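PDB 3U3G: ribonuclease H from Uncultured organism, which is an RNase H1 homologue that probably cleaves the RNA strand of RNA/DNA hybrids. Local coordinates for residues V72-D77 / L114-I119; N2-Y7 / V23-E28; A48-L53 / E98-I103. One frame throughout, in Å; residues are numbered along the deposited sequence.

Interaction 1: V72-D77 / L114-I119; sequences VEVRMD and LVFVHI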
ATOM      1  N   VAL A  72      -8.150  -3.900  10.767  1.00 12.01           N
ATOM      2  CA  VAL A  72      -7.064  -3.703   9.804  1.00 11.77           C
ATOM      3  C   VAL A  72      -6.695  -2.218   9.733  1.00  9.67           C
ATOM      4  O   VAL A  72      -7.566  -1.355   9.577  1.00 12.12           O
ATOM      5  CB  VAL A  72      -7.475  -4.191   8.393  1.00 11.68           C
ATOM      6  CG1 VAL A  72      -6.317  -4.044   7.433  1.00 14.79           C
ATOM      7  CG2 VAL A  72      -7.940  -5.639   8.443  1.00 13.60           C
ATOM      8  N   GLU A  73      -5.404  -1.936   9.736  1.00 10.31           N
ATOM      9  CA  GLU A  73      -4.909  -0.570   9.667  1.00 11.91           C
ATOM     10  C   GLU A  73      -3.820  -0.520   8.601  1.00 13.74           C
ATOM     11  O   GLU A  73      -2.945  -1.395   8.571  1.00 13.51           O
ATOM     12  CB  GLU A  73      -4.345  -0.183  11.037  1.00 14.54           C
ATOM     13  CG  GLU A  73      -3.655   1.161  11.130  1.00 15.21           C
ATOM     14  CD  GLU A  73      -3.340   1.519  12.564  1.00 20.11           C
ATOM     15  OE1 GLU A  73      -4.278   1.567  13.384  1.00 24.55           O
ATOM     16  OE2 GLU A  73      -2.189   1.881  12.844  1.00 16.13           O
ATOM     17  N   VAL A  74      -3.861   0.509   7.756  1.00 10.34           N
ATOM     18  CA  VAL A  74      -2.829   0.738   6.743  1.00  9.13           C
ATOM     19  C   VAL A  74      -2.054   1.999   7.090  1.00 10.38           C
ATOM     20  O   VAL A  74      -2.658   3.054   7.323  1.00 11.66           O
ATOM     21  CB  VAL A  74      -3.447   0.912   5.340  1.00 10.83           C
ATOM     22  CG1 VAL A  74      -2.369   1.363   4.349  1.00 12.63           C
ATOM     23  CG2 VAL A  74      -4.088  -0.373   4.876  1.00 14.25           C
ATOM     24  N   ARG A  75      -0.748   1.840   7.271  1.00  8.26           N
ATOM     25  CA  ARG A  75       0.169   2.925   7.599  1.00  9.32           C
ATOM     26  C   ARG A  75       0.973   3.343   6.379  1.00  9.44           C
ATOM     27  O   ARG A  75       1.519   2.503   5.662  1.00 11.27           O
ATOM     28  CB  ARG A  75       1.113   2.491   8.719  1.00  8.35           C
ATOM     29  CG  ARG A  75       0.353   2.188  10.000  1.00  9.33           C
ATOM     30  CD  ARG A  75       1.230   1.634  11.109  1.00 12.68           C
ATOM     31  NE  ARG A  75       0.424   1.397  12.311  1.00 11.64           N
ATOM     32  CZ  ARG A  75       0.912   0.948  13.463  1.00 15.71           C
ATOM     33  NH1 ARG A  75       2.204   0.682  13.576  1.00 20.12           N
ATOM     34  NH2 ARG A  75       0.081   0.683  14.468  1.00 14.04           N
ATOM     35  N   MET A  76       0.975   4.641   6.098  1.00  9.56           N
ATOM     36  CA  MET A  76       1.675   5.178   4.940  1.00 11.22           C
ATOM     37  C   MET A  76       2.444   6.403   5.377  1.00 11.12           C
ATOM     38  O   MET A  76       1.953   7.184   6.191  1.00 11.73           O
ATOM     39  CB  MET A  76       0.660   5.612   3.888  1.00 10.16           C
ATOM     40  CG  MET A  76      -0.266   4.506   3.429  1.00 12.64           C
ATOM     41  SD  MET A  76      -1.481   5.085   2.237  1.00 16.00           S
ATOM     42  CE  MET A  76      -0.747   4.557   0.695  1.00 28.39           C
ATOM     43  N   ASP A  77       3.584   6.650   4.742  1.00 12.89           N
ATOM     44  CA  ASP A  77       4.343   7.847   5.061  1.00 13.64           C
ATOM     45  C   ASP A  77       4.043   9.044   4.162  1.00 15.92           C
ATOM     46  O   ASP A  77       4.567  10.136   4.397  1.00 24.84           O
ATOM     47  CB  ASP A  77       5.852   7.560   5.180  1.00 12.78           C
ATOM     48  CG  ASP A  77       6.507   7.207   3.847  1.00 22.82           C
ATOM     49  OD1 ASP A  77       5.948   6.355   3.135  1.00 22.25           O
ATOM     50  OD2 ASP A  77       7.732   7.456   3.719  1.00 22.98           O
ATOM     51  N   LEU A 114     -11.394  -0.928   7.465  1.00 14.11           N
ATOM     52  CA  LEU A 114     -10.007  -0.504   7.274  0.50 11.72           C
ATOM     53  C   LEU A 114      -9.834   0.947   7.684  1.00 13.29           C
ATOM     54  O   LEU A 114     -10.615   1.804   7.255  1.00 15.40           O
ATOM     55  CB  LEU A 114      -9.623  -0.648   5.800  0.50 12.70           C
ATOM     56  CG  LEU A 114      -8.201  -0.235   5.419  0.50  9.34           C
ATOM     57  CD1 LEU A 114      -7.208  -1.156   6.115  0.50 12.11           C
ATOM     58  CD2 LEU A 114      -8.025  -0.276   3.915  0.50 12.89           C
ATOM     59  N   VAL A 115      -8.764   1.243   8.416  1.00 11.46           N
ATOM     60  CA  VAL A 115      -8.385   2.625   8.701  1.00 12.35           C
ATOM     61  C   VAL A 115      -7.004   2.946   8.171  1.00 11.65           C
ATOM     62  O   VAL A 115      -6.187   2.049   7.975  1.00  9.97           O
ATOM     63  CB  VAL A 115      -8.465   2.983  10.182  1.00 15.92           C
ATOM     64  CG1 VAL A 115      -9.888   2.847  10.683  1.00 22.39           C
ATOM     65  CG2 VAL A 115      -7.529   2.130  10.989  1.00 16.44           C
ATOM     66  N   PHE A 116      -6.804   4.203   7.810  1.00  9.58           N
ATOM     67  CA  PHE A 116      -5.522   4.699   7.318  1.00 10.11           C
ATOM     68  C   PHE A 116      -4.847   5.572   8.372  1.00  9.09           C
ATOM     69  O   PHE A 116      -5.512   6.358   9.070  1.00 10.77           O
ATOM     70  CB  PHE A 116      -5.731   5.526   6.047  1.00 11.15           C
ATOM     71  CG  PHE A 116      -6.213   4.722   4.872  1.00 10.13           C
ATOM     72  CD1 PHE A 116      -5.304   4.219   3.953  1.00 12.49           C
ATOM     73  CD2 PHE A 116      -7.566   4.582   4.614  1.00 12.60           C
ATOM     74  CE1 PHE A 116      -5.737   3.466   2.875  1.00 15.43           C
ATOM     75  CE2 PHE A 116      -8.003   3.802   3.542  1.00 13.30           C
ATOM     76  CZ  PHE A 116      -7.079   3.249   2.684  1.00 11.68           C
ATOM     77  N   VAL A 117      -3.528   5.455   8.474  1.00 10.10           N
ATOM     78  CA  VAL A 117      -2.751   6.200   9.451  1.00 10.68           C
ATOM     79  C   VAL A 117      -1.495   6.759   8.801  1.00 12.68           C
ATOM     80  O   VAL A 117      -0.753   6.026   8.146  1.00 11.92           O
ATOM     81  CB  VAL A 117      -2.326   5.299  10.628  1.00 11.51           C
ATOM     82  CG1 VAL A 117      -1.374   6.031  11.560  1.00 13.36           C
ATOM     83  CG2 VAL A 117      -3.550   4.827  11.400  1.00 14.98           C
ATOM     84  N   HIS A 118      -1.274   8.059   8.954  1.00  9.59           N
ATOM     85  CA  HIS A 118      -0.068   8.706   8.448  1.00 10.30           C
ATOM     86  C   HIS A 118       1.066   8.537   9.456  1.00 12.91           C
ATOM     87  O   HIS A 118       0.890   8.830  10.634  1.00 15.51           O
ATOM     88  CB  HIS A 118      -0.330  10.193   8.181  1.00 11.72           C
ATOM     89  CG  HIS A 118       0.909  11.020   8.052  1.00 12.56           C
ATOM     90  ND1 HIS A 118       1.911  10.739   7.149  1.00 15.89           N
ATOM     91  CD2 HIS A 118       1.223  12.219   8.595  1.00 13.43           C
ATOM     92  CE1 HIS A 118       2.873  11.640   7.276  1.00 12.13           C
ATOM     93  NE2 HIS A 118       2.448  12.582   8.097  1.00 20.62           N
ATOM     94  N   ILE A 119       2.150   7.898   9.032  1.00 12.38           N
ATOM     95  CA  ILE A 119       3.338   7.726   9.871  1.00 13.25           C
ATOM     96  C   ILE A 119       4.522   8.495   9.261  1.00 14.22           C
ATOM     97  O   ILE A 119       4.559   8.734   8.060  1.00 13.40           O
ATOM     98  CB  ILE A 119       3.697   6.219  10.004  1.00 12.27           C
ATOM     99  CG1 ILE A 119       3.914   5.596   8.615  1.00 13.55           C
ATOM    100  CG2 ILE A 119       2.586   5.496  10.743  1.00 14.97           C
ATOM    101  CD1 ILE A 119       4.515   4.182   8.652  1.00 13.08           C
TER
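Glu73 OE2 is gripped twice, both times by Arg75 of its own strand: NE donates to it at 2.7 Å, in the guanidinium plane and onto the lone pair pointing away from the other oxygen, and NH2 adds a weak second bond. Glu73 CG lies anti to the backbone N (chi1 174°) and Arg75 CG anti to the carbonyl carbon (chi1 -63°), so two chains on one face converge. Val117 crosses Glu73 obliquely at the carboxylate end of the bridge, its CG2 3.5 Å from Glu73 CD. Ile119 lays CD1 across Arg75 CB at 3.8 Å, at about a right angle.

The tip of Leu114, at the start of its segment, turns in: CD1, in the conformer given, touches both Val72 CG1 (3.3 Å) and Val74 CG2 (3.4 Å), closer than usual contact. On the face of Val74, Phe116 and Met76 the contact is largely apolar: Phe116 runs beside Val74, and Met76 SD approaches its ring obliquely, 5.5 Å from the centroid, a Met-aromatic contact; Leu53 of helix 45-60 packs against all three.

Five backbone hydrogen bonds tie the strands in parallel, from Val115 N on Val72 O to Ile119 N on Met76 O, the last arriving above the carbonyl plane. Neighbouring parallel strands joined through helices 79-85 and 94-110 make a beta-alpha-beta type crossover of the RNase H-like mixed sheet.

Interaction 2: N2-Y7 / V23-E28; sequences NKIIIY and VVITDE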
ATOM      1  N   ASN A   2      -4.843 -10.394  16.494  1.00 15.81           N
ATOM      2  CA  ASN A   2      -6.023  -9.590  16.849  1.00 20.06           C
ATOM      3  C   ASN A   2      -6.128  -8.295  16.052  1.00 20.01           C
ATOM      4  O   ASN A   2      -7.119  -7.577  16.146  1.00 20.53           O
ATOM      5  CB  ASN A   2      -6.025  -9.247  18.344  1.00 24.46           C
ATOM      6  CG  ASN A   2      -5.873 -10.468  19.223  1.00 37.85           C
ATOM      7  OD1 ASN A   2      -5.374 -10.373  20.344  1.00 50.15           O
ATOM      8  ND2 ASN A   2      -6.429 -11.592  18.779  1.00 44.53           N
ATOM      9  N   LYS A   3      -5.052  -7.931  15.374  1.00 14.42           N
ATOM     10  CA  LYS A   3      -5.105  -6.833  14.429  1.00 14.25           C
ATOM     11  C   LYS A   3      -4.129  -7.120  13.326  1.00 13.60           C
ATOM     12  O   LYS A   3      -3.160  -7.863  13.521  1.00 14.03           O
ATOM     13  CB  LYS A   3      -4.732  -5.511  15.104  1.00 17.10           C
ATOM     14  CG  LYS A   3      -5.003  -4.279  14.237  1.00 26.43           C
ATOM     15  CD  LYS A   3      -4.461  -3.002  14.869  1.00 39.19           C
ATOM     16  CE  LYS A   3      -4.795  -2.926  16.350  1.00 46.10           C
ATOM     17  NZ  LYS A   3      -4.990  -1.517  16.794  1.00 50.29           N
ATOM     18  N   ILE A   4      -4.457  -6.627  12.141  1.00 12.91           N
ATOM     19  CA  ILE A   4      -3.570  -6.708  10.997  1.00 11.77           C
ATOM     20  C   ILE A   4      -3.102  -5.302  10.648  1.00 12.80           C
ATOM     21  O   ILE A   4      -3.921  -4.403  10.444  1.00 14.82           O
ATOM     22  CB  ILE A   4      -4.278  -7.359   9.794  1.00 11.88           C
ATOM     23  CG1 ILE A   4      -4.580  -8.832  10.093  1.00 12.21           C
ATOM     24  CG2 ILE A   4      -3.413  -7.247   8.539  1.00 16.94           C
ATOM     25  CD1 ILE A   4      -5.437  -9.526   9.007  1.00 17.19           C
ATOM     26  N   ILE A   5      -1.794  -5.089  10.725  1.00  9.22           N
ATOM     27  CA  ILE A   5      -1.197  -3.790  10.434  1.00 10.26           C
ATOM     28  C   ILE A   5      -0.426  -3.881   9.126  1.00  9.97           C
ATOM     29  O   ILE A   5       0.443  -4.747   8.961  1.00  9.77           O
ATOM     30  CB  ILE A   5      -0.235  -3.337  11.566  1.00 10.55           C
ATOM     31  CG1 ILE A   5      -0.992  -3.243  12.896  1.00 14.47           C
ATOM     32  CG2 ILE A   5       0.391  -1.979  11.219  1.00 10.94           C
ATOM     33  CD1 ILE A   5      -0.085  -3.134  14.096  1.00 20.46           C
ATOM     34  N   ILE A   6      -0.764  -3.005   8.187  1.00  9.06           N
ATOM     35  CA  ILE A   6      -0.190  -3.019   6.850  1.00  8.84           C
ATOM     36  C   ILE A   6       0.623  -1.745   6.656  1.00 10.77           C
ATOM     37  O   ILE A   6       0.191  -0.672   7.084  1.00 12.19           O
ATOM     38  CB  ILE A   6      -1.303  -3.063   5.783  1.00 10.35           C
ATOM     39  CG1 ILE A   6      -2.168  -4.318   5.936  1.00 11.20           C
ATOM     40  CG2 ILE A   6      -0.701  -3.010   4.384  1.00 12.42           C
ATOM     41  CD1 ILE A   6      -3.414  -4.324   5.066  1.00 14.98           C
ATOM     42  N   TYR A   7       1.841  -1.871   6.133  1.00  9.45           N
ATOM     43  CA  TYR A   7       2.613  -0.722   5.655  1.00  8.20           C
ATOM     44  C   TYR A   7       2.742  -0.850   4.148  1.00  7.93           C
ATOM     45  O   TYR A   7       3.072  -1.930   3.640  1.00  8.77           O
ATOM     46  CB  TYR A   7       4.034  -0.727   6.234  1.00  9.35           C
ATOM     47  CG  TYR A   7       4.095  -0.766   7.742  1.00 10.27           C
ATOM     48  CD1 TYR A   7       3.753  -1.925   8.440  1.00 10.47           C
ATOM     49  CD2 TYR A   7       4.351   0.391   8.471  1.00  9.71           C
ATOM     50  CE1 TYR A   7       3.817  -1.973   9.832  1.00 12.69           C
ATOM     51  CE2 TYR A   7       4.401   0.356   9.861  1.00 12.46           C
ATOM     52  CZ  TYR A   7       4.082  -0.806  10.529  1.00 11.70           C
ATOM     53  OH  TYR A   7       4.061  -0.835  11.922  1.00 13.81           O
ATOM     54  N   VAL A  23       4.923  -4.028   0.460  1.00  7.48           N
ATOM     55  CA  VAL A  23       3.889  -4.195   1.467  1.00  6.39           C
ATOM     56  C   VAL A  23       4.480  -5.009   2.613  1.00  7.16           C
ATOM     57  O   VAL A  23       5.087  -6.069   2.390  1.00  7.32           O
ATOM     58  CB  VAL A  23       2.674  -4.965   0.901  1.00  6.23           C
ATOM     59  CG1 VAL A  23       1.598  -5.120   1.968  1.00  8.77           C
ATOM     60  CG2 VAL A  23       2.118  -4.284  -0.380  1.00  7.39           C
ATOM     61  N   VAL A  24       4.320  -4.517   3.837  1.00  7.38           N
ATOM     62  CA  VAL A  24       4.669  -5.279   5.030  1.00  8.12           C
ATOM     63  C   VAL A  24       3.396  -5.453   5.841  1.00  6.63           C
ATOM     64  O   VAL A  24       2.641  -4.488   6.059  1.00  8.07           O
ATOM     65  CB  VAL A  24       5.705  -4.524   5.906  1.00  9.86           C
ATOM     66  CG1 VAL A  24       6.026  -5.320   7.162  1.00 11.00           C
ATOM     67  CG2 VAL A  24       6.963  -4.206   5.102  1.00 11.02           C
ATOM     68  N   ILE A  25       3.132  -6.672   6.279  1.00  6.59           N
ATOM     69  CA  ILE A  25       1.967  -6.948   7.106  1.00  7.00           C
ATOM     70  C   ILE A  25       2.405  -7.586   8.402  1.00  7.42           C
ATOM     71  O   ILE A  25       3.204  -8.538   8.393  1.00  8.69           O
ATOM     72  CB  ILE A  25       0.964  -7.884   6.403  1.00  7.39           C
ATOM     73  CG1 ILE A  25       0.717  -7.395   4.968  1.00  9.06           C
ATOM     74  CG2 ILE A  25      -0.332  -7.991   7.217  1.00  8.93           C
ATOM     75  CD1 ILE A  25      -0.384  -8.153   4.230  1.00 10.40           C
ATOM     76  N   THR A  26       1.985  -6.993   9.517  1.00  8.46           N
ATOM     77  CA  THR A  26       2.310  -7.526  10.845  1.00  8.68           C
ATOM     78  C   THR A  26       1.053  -7.797  11.647  1.00  7.55           C
ATOM     79  O   THR A  26      -0.025  -7.265  11.358  1.00  7.64           O
ATOM     80  CB  THR A  26       3.250  -6.595  11.665  1.00  8.84           C
ATOM     81  OG1 THR A  26       2.488  -5.533  12.263  1.00 11.85           O
ATOM     82  CG2 THR A  26       4.366  -6.017  10.790  1.00  9.34           C
ATOM     83  N   ASP A  27       1.216  -8.498  12.763  1.00  7.04           N
ATOM     84  CA  ASP A  27       0.160  -8.546  13.757  1.00  8.93           C
ATOM     85  C   ASP A  27       0.338  -7.426  14.780  1.00  8.45           C
ATOM     86  O   ASP A  27       1.194  -6.538  14.625  1.00  8.53           O
ATOM     87  CB  ASP A  27       0.077  -9.933  14.416  1.00  8.80           C
ATOM     88  CG  ASP A  27       1.289 -10.265  15.285  1.00  9.26           C
ATOM     89  OD1 ASP A  27       2.110  -9.389  15.607  1.00  8.23           O
ATOM     90  OD2 ASP A  27       1.365 -11.432  15.708  1.00 12.35           O
ATOM     91  N   GLU A  28      -0.512  -7.451  15.799  1.00  9.52           N
ATOM     92  CA  GLU A  28      -0.554  -6.394  16.804  1.00  9.81           C
ATOM     93  C   GLU A  28       0.685  -6.387  17.688  1.00 10.13           C
ATOM     94  O   GLU A  28       0.928  -5.408  18.399  1.00 14.13           O
ATOM     95  CB  GLU A  28      -1.816  -6.549  17.658  1.00 11.07           C
ATOM     96  CG  GLU A  28      -1.776  -7.705  18.650  1.00 11.90           C
ATOM     97  CD  GLU A  28      -2.167  -9.069  18.049  1.00 15.48           C
ATOM     98  OE1 GLU A  28      -2.403  -9.161  16.828  1.00 14.64           O
ATOM     99  OE2 GLU A  28      -2.123 -10.091  18.781  1.00 16.83           O
TER
HETATM  100  O   HOH W   1      -2.468  -9.905  21.410  1.00 22.03           O
HETATM  101  O   HOH W   2       3.698  -3.236  13.263  1.00 15.00           O
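At Asn2 the backbone N donates to Glu28 OE1 at 2.8 Å, and Lys3 N reaches the same oxygen at 3.3 Å; both come from above the carboxylate plane. Glu28 gets there by bending at chi2 (-84°), which also lays its carboxylate over the Asn2 amide, the planes 13° apart, while a water donates to Asn2 OD1 and Glu28 OE2 and so links the stacked groups. The ammonium of Lys3 turns elsewhere, to a salt bridge with Glu71. Ile4 runs beside Ile25, their CG2 methyls pressed to 3.4 Å.

Ile5 forms a hydrogen-bonded pair with Thr26, N to O in both directions (Thr26 N to Ile5 O is 2.8 Å). Thr26 OG1 lies between the backbone N and the carbonyl carbon (chi1 80°), where it donates to Asp27 O and touches Ile5 CB. Beside this pair, Ile6 sets CG2 against Val23 CG1 at 3.9 Å, on the face covered by helix 45-60. Tyr7 closes the run with a second hydrogen-bonded pair, to Val24, whose O also lies at the ring edge. A second water, bonded to Tyr7 OH and donating to Thr26 OG1, spans the phenol and the threonine. This antiparallel beta hairpin opens the sheet.

Interaction 3: A48-L53 / E98-I103; sequences AEYEAL and EKFAKI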
ATOM      1  N   ALA A  48       2.602   4.202  -8.555  1.00 10.63           N
ATOM      2  CA  ALA A  48       3.193   3.130  -7.759  1.00  7.59           C
ATOM      3  C   ALA A  48       2.688   3.068  -6.318  1.00  9.24           C
ATOM      4  O   ALA A  48       2.406   1.985  -5.823  1.00  9.95           O
ATOM      5  CB  ALA A  48       4.728   3.172  -7.818  1.00 10.31           C
ATOM      6  N   GLU A  49       2.544   4.216  -5.653  1.00  9.89           N
ATOM      7  CA  GLU A  49       1.981   4.222  -4.306  1.00  9.55           C
ATOM      8  C   GLU A  49       0.577   3.623  -4.295  1.00  8.98           C
ATOM      9  O   GLU A  49       0.198   2.894  -3.369  1.00  9.16           O
ATOM     10  CB  GLU A  49       1.924   5.643  -3.734  1.00 10.65           C
ATOM     11  CG  GLU A  49       3.275   6.238  -3.305  1.00 15.82           C
ATOM     12  CD  GLU A  49       3.545   6.136  -1.797  1.00 34.73           C
ATOM     13  OE1 GLU A  49       2.989   5.241  -1.115  1.00 25.47           O
ATOM     14  OE2 GLU A  49       4.368   6.931  -1.295  1.00 26.92           O
ATOM     15  N   TYR A  50      -0.231   3.996  -5.287  1.00 10.13           N
ATOM     16  CA  TYR A  50      -1.599   3.481  -5.361  1.00  9.70           C
ATOM     17  C   TYR A  50      -1.612   1.993  -5.703  1.00  8.37           C
ATOM     18  O   TYR A  50      -2.372   1.231  -5.106  1.00  7.82           O
ATOM     19  CB  TYR A  50      -2.412   4.248  -6.403  1.00  7.77           C
ATOM     20  CG  TYR A  50      -3.087   5.513  -5.901  1.00  7.97           C
ATOM     21  CD1 TYR A  50      -2.410   6.436  -5.117  1.00 10.52           C
ATOM     22  CD2 TYR A  50      -4.386   5.823  -6.280  1.00  8.35           C
ATOM     23  CE1 TYR A  50      -3.033   7.596  -4.675  1.00  8.92           C
ATOM     24  CE2 TYR A  50      -4.976   7.009  -5.907  1.00  9.06           C
ATOM     25  CZ  TYR A  50      -4.310   7.880  -5.080  1.00 10.74           C
ATOM     26  OH  TYR A  50      -4.953   9.025  -4.634  1.00 12.02           O
ATOM     27  N   GLU A  51      -0.700   1.569  -6.570  1.00  9.47           N
ATOM     28  CA  GLU A  51      -0.601   0.147  -6.894  1.00  8.26           C
ATOM     29  C   GLU A  51      -0.190  -0.667  -5.668  1.00  9.00           C
ATOM     30  O   GLU A  51      -0.594  -1.817  -5.525  1.00  7.94           O
ATOM     31  CB  GLU A  51       0.381  -0.095  -8.044  1.00  9.14           C
ATOM     32  CG  GLU A  51      -0.055   0.386  -9.422  1.00 11.87           C
ATOM     33  CD  GLU A  51      -1.088  -0.517 -10.089  1.00 18.55           C
ATOM     34  OE1 GLU A  51      -1.751  -1.342  -9.400  1.00 13.47           O
ATOM     35  OE2 GLU A  51      -1.287  -0.337 -11.314  1.00 20.28           O
ATOM     36  N   ALA A  52       0.637  -0.103  -4.793  1.00  8.47           N
ATOM     37  CA  ALA A  52       1.032  -0.828  -3.599  1.00  6.67           C
ATOM     38  C   ALA A  52      -0.155  -1.054  -2.673  1.00  5.88           C
ATOM     39  O   ALA A  52      -0.306  -2.137  -2.099  1.00  7.68           O
ATOM     40  CB  ALA A  52       2.147  -0.084  -2.870  1.00  8.22           C
ATOM     41  N   LEU A  53      -1.044  -0.060  -2.572  1.00  7.07           N
ATOM     42  CA  LEU A  53      -2.291  -0.254  -1.831  1.00  9.28           C
ATOM     43  C   LEU A  53      -3.171  -1.345  -2.465  1.00  5.83           C
ATOM     44  O   LEU A  53      -3.756  -2.162  -1.747  1.00  6.98           O
ATOM     45  CB  LEU A  53      -3.081   1.057  -1.727  1.00 10.42           C
ATOM     46  CG  LEU A  53      -2.502   2.165  -0.858  1.00 14.86           C
ATOM     47  CD1 LEU A  53      -3.184   3.488  -1.191  1.00 21.24           C
ATOM     48  CD2 LEU A  53      -2.714   1.803   0.602  1.00 16.80           C
ATOM     49  N   GLU A  98      -8.978   6.927 -11.583  1.00 10.58           N
ATOM     50  CA  GLU A  98      -9.540   5.611 -11.794  0.50 11.16           C
ATOM     51  C   GLU A  98      -9.087   4.610 -10.733  1.00  9.02           C
ATOM     52  O   GLU A  98      -9.920   3.924 -10.129  1.00  9.70           O
ATOM     53  CB  GLU A  98      -9.326   5.119 -13.229  0.50 14.71           C
ATOM     54  CG  GLU A  98     -10.496   5.485 -14.145  0.50 18.55           C
ATOM     55  CD  GLU A  98     -10.173   5.382 -15.621  0.50 16.97           C
ATOM     56  OE1 GLU A  98     -10.680   6.227 -16.396  0.50 11.01           O
ATOM     57  OE2 GLU A  98      -9.604   4.348 -16.022  0.50 22.18           O
ATOM     58  N   LYS A  99      -7.808   4.647 -10.370  1.00 10.29           N
ATOM     59  CA  LYS A  99      -7.319   3.783  -9.310  1.00  8.86           C
ATOM     60  C   LYS A  99      -7.896   4.152  -7.946  1.00  8.08           C
ATOM     61  O   LYS A  99      -8.181   3.284  -7.116  1.00  8.16           O
ATOM     62  CB  LYS A  99      -5.790   3.757  -9.285  1.00 10.21           C
ATOM     63  CG  LYS A  99      -5.191   2.942 -10.429  1.00 12.02           C
ATOM     64  CD  LYS A  99      -3.713   3.269 -10.652  1.00 15.66           C
ATOM     65  CE  LYS A  99      -3.248   2.829 -12.044  1.00 23.91           C
ATOM     66  NZ  LYS A  99      -3.451   1.389 -12.283  1.00 26.98           N
ATOM     67  N   PHE A 100      -8.145   5.440  -7.733  1.00  8.19           N
ATOM     68  CA  PHE A 100      -8.742   5.862  -6.485  1.00  8.40           C
ATOM     69  C   PHE A 100     -10.124   5.229  -6.299  1.00  8.28           C
ATOM     70  O   PHE A 100     -10.460   4.713  -5.231  1.00  8.16           O
ATOM     71  CB  PHE A 100      -8.879   7.389  -6.449  1.00  8.30           C
ATOM     72  CG  PHE A 100      -9.414   7.910  -5.153  1.00  9.21           C
ATOM     73  CD1 PHE A 100      -8.572   8.047  -4.057  1.00 10.47           C
ATOM     74  CD2 PHE A 100     -10.777   7.997  -4.948  1.00  8.33           C
ATOM     75  CE1 PHE A 100      -9.072   8.399  -2.817  1.00 10.74           C
ATOM     76  CE2 PHE A 100     -11.281   8.355  -3.703  1.00 11.74           C
ATOM     77  CZ  PHE A 100     -10.421   8.550  -2.640  1.00 10.76           C
ATOM     78  N   ALA A 101     -10.942   5.301  -7.350  1.00  8.54           N
ATOM     79  CA  ALA A 101     -12.282   4.713  -7.309  1.00  7.61           C
ATOM     80  C   ALA A 101     -12.245   3.197  -7.127  1.00 10.27           C
ATOM     81  O   ALA A 101     -13.018   2.621  -6.359  1.00  8.70           O
ATOM     82  CB  ALA A 101     -13.052   5.073  -8.585  1.00  8.98           C
ATOM     83  N   LYS A 102     -11.270   2.575  -7.775  1.00  6.86           N
ATOM     84  CA  LYS A 102     -11.103   1.129  -7.681  1.00  9.78           C
ATOM     85  C   LYS A 102     -10.743   0.709  -6.249  1.00  8.82           C
ATOM     86  O   LYS A 102     -11.401  -0.155  -5.670  1.00  9.05           O
ATOM     87  CB  LYS A 102     -10.008   0.698  -8.648  1.00  9.80           C
ATOM     88  CG  LYS A 102      -9.599  -0.763  -8.533  1.00  8.43           C
ATOM     89  CD  LYS A 102      -8.618  -1.147  -9.627  1.00  8.43           C
ATOM     90  CE  LYS A 102      -8.014  -2.521  -9.348  1.00  9.97           C
ATOM     91  NZ  LYS A 102      -7.098  -2.951 -10.456  1.00 10.81           N
ATOM     92  N   ILE A 103      -9.793   1.425  -5.640  1.00  8.31           N
ATOM     93  CA  ILE A 103      -9.406   1.171  -4.262  1.00  9.83           C
ATOM     94  C   ILE A 103     -10.573   1.377  -3.309  1.00  9.41           C
ATOM     95  O   ILE A 103     -10.826   0.564  -2.427  1.00  9.15           O
ATOM     96  CB  ILE A 103      -8.238   2.081  -3.836  1.00  7.98           C
ATOM     97  CG1 ILE A 103      -6.953   1.650  -4.544  1.00  8.59           C
ATOM     98  CG2 ILE A 103      -8.071   2.081  -2.320  1.00 10.98           C
ATOM     99  CD1 ILE A 103      -5.857   2.695  -4.555  1.00  9.56           C
TER
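Tyr50 reaches out from helix 45-60 and inserts its ring among the side chains of Lys99, Phe100 and Ile103. CG lies anti to the carbonyl carbon (chi1 -87°), which directs the ring across to the other helix. Lys99 CB meets the ring edge 3.9 Å from Tyr50 CD2, and Phe100 CB lies at the same edge, 4.0 Å from Tyr50 CE2. Ile103 crosses the tyrosine at about a right angle and brings CD1 obliquely to the ring, 3.9 Å from Tyr50 CD2; the same methyl also meets Tyr50 O and, more loosely, Leu53 CB. At the far end Tyr50 OH sits at the edge of the Phe100 ring and is hydrogen-bonded to Gln84.

On one flank Lys99 NZ makes a salt bridge to Glu51 OE2 at 2.9 Å, coming from above the carboxylate plane. Glu51 bends at chi2 (-76°) and Lys99 at chi4 to close it.

The axes of segments 48-53 and 98-103 run nearly parallel, 17° apart and 10.4 Å at closest approach, with Met85 of helix 79-85 touching Tyr50, Leu53 and Ile103. Helix 45-60 lies on the sheet and helix 94-110 packs against it, an RNase H-like alpha/beta helical layer.

In the fold
Interactions 1 and 2, with centres about 10 Å apart, share one sheet: strand 71-76 sits between 3-12 and 115-118, and Arg75 N reaches Ile6 O at 2.7 Å. Interaction 3 lies about 14 Å from interaction 1 centre to centre, on the face covered by helix 45-60, where Met76 CE touches Leu53 CD1 at 3.3 Å. It is about 19 Å from interaction 2, centre to centre, the two meeting through Val23 CG2 and Ala52 O. Acidic groups gather where strands and helix 45-60 meet: Asp77 OD1, hydrogen-bonded to Asn124, is 4.7 Å from Glu49 OE2, which lies close to Asp9. This is consistent with the carboxylate-rich, metal-dependent active site of RNases H.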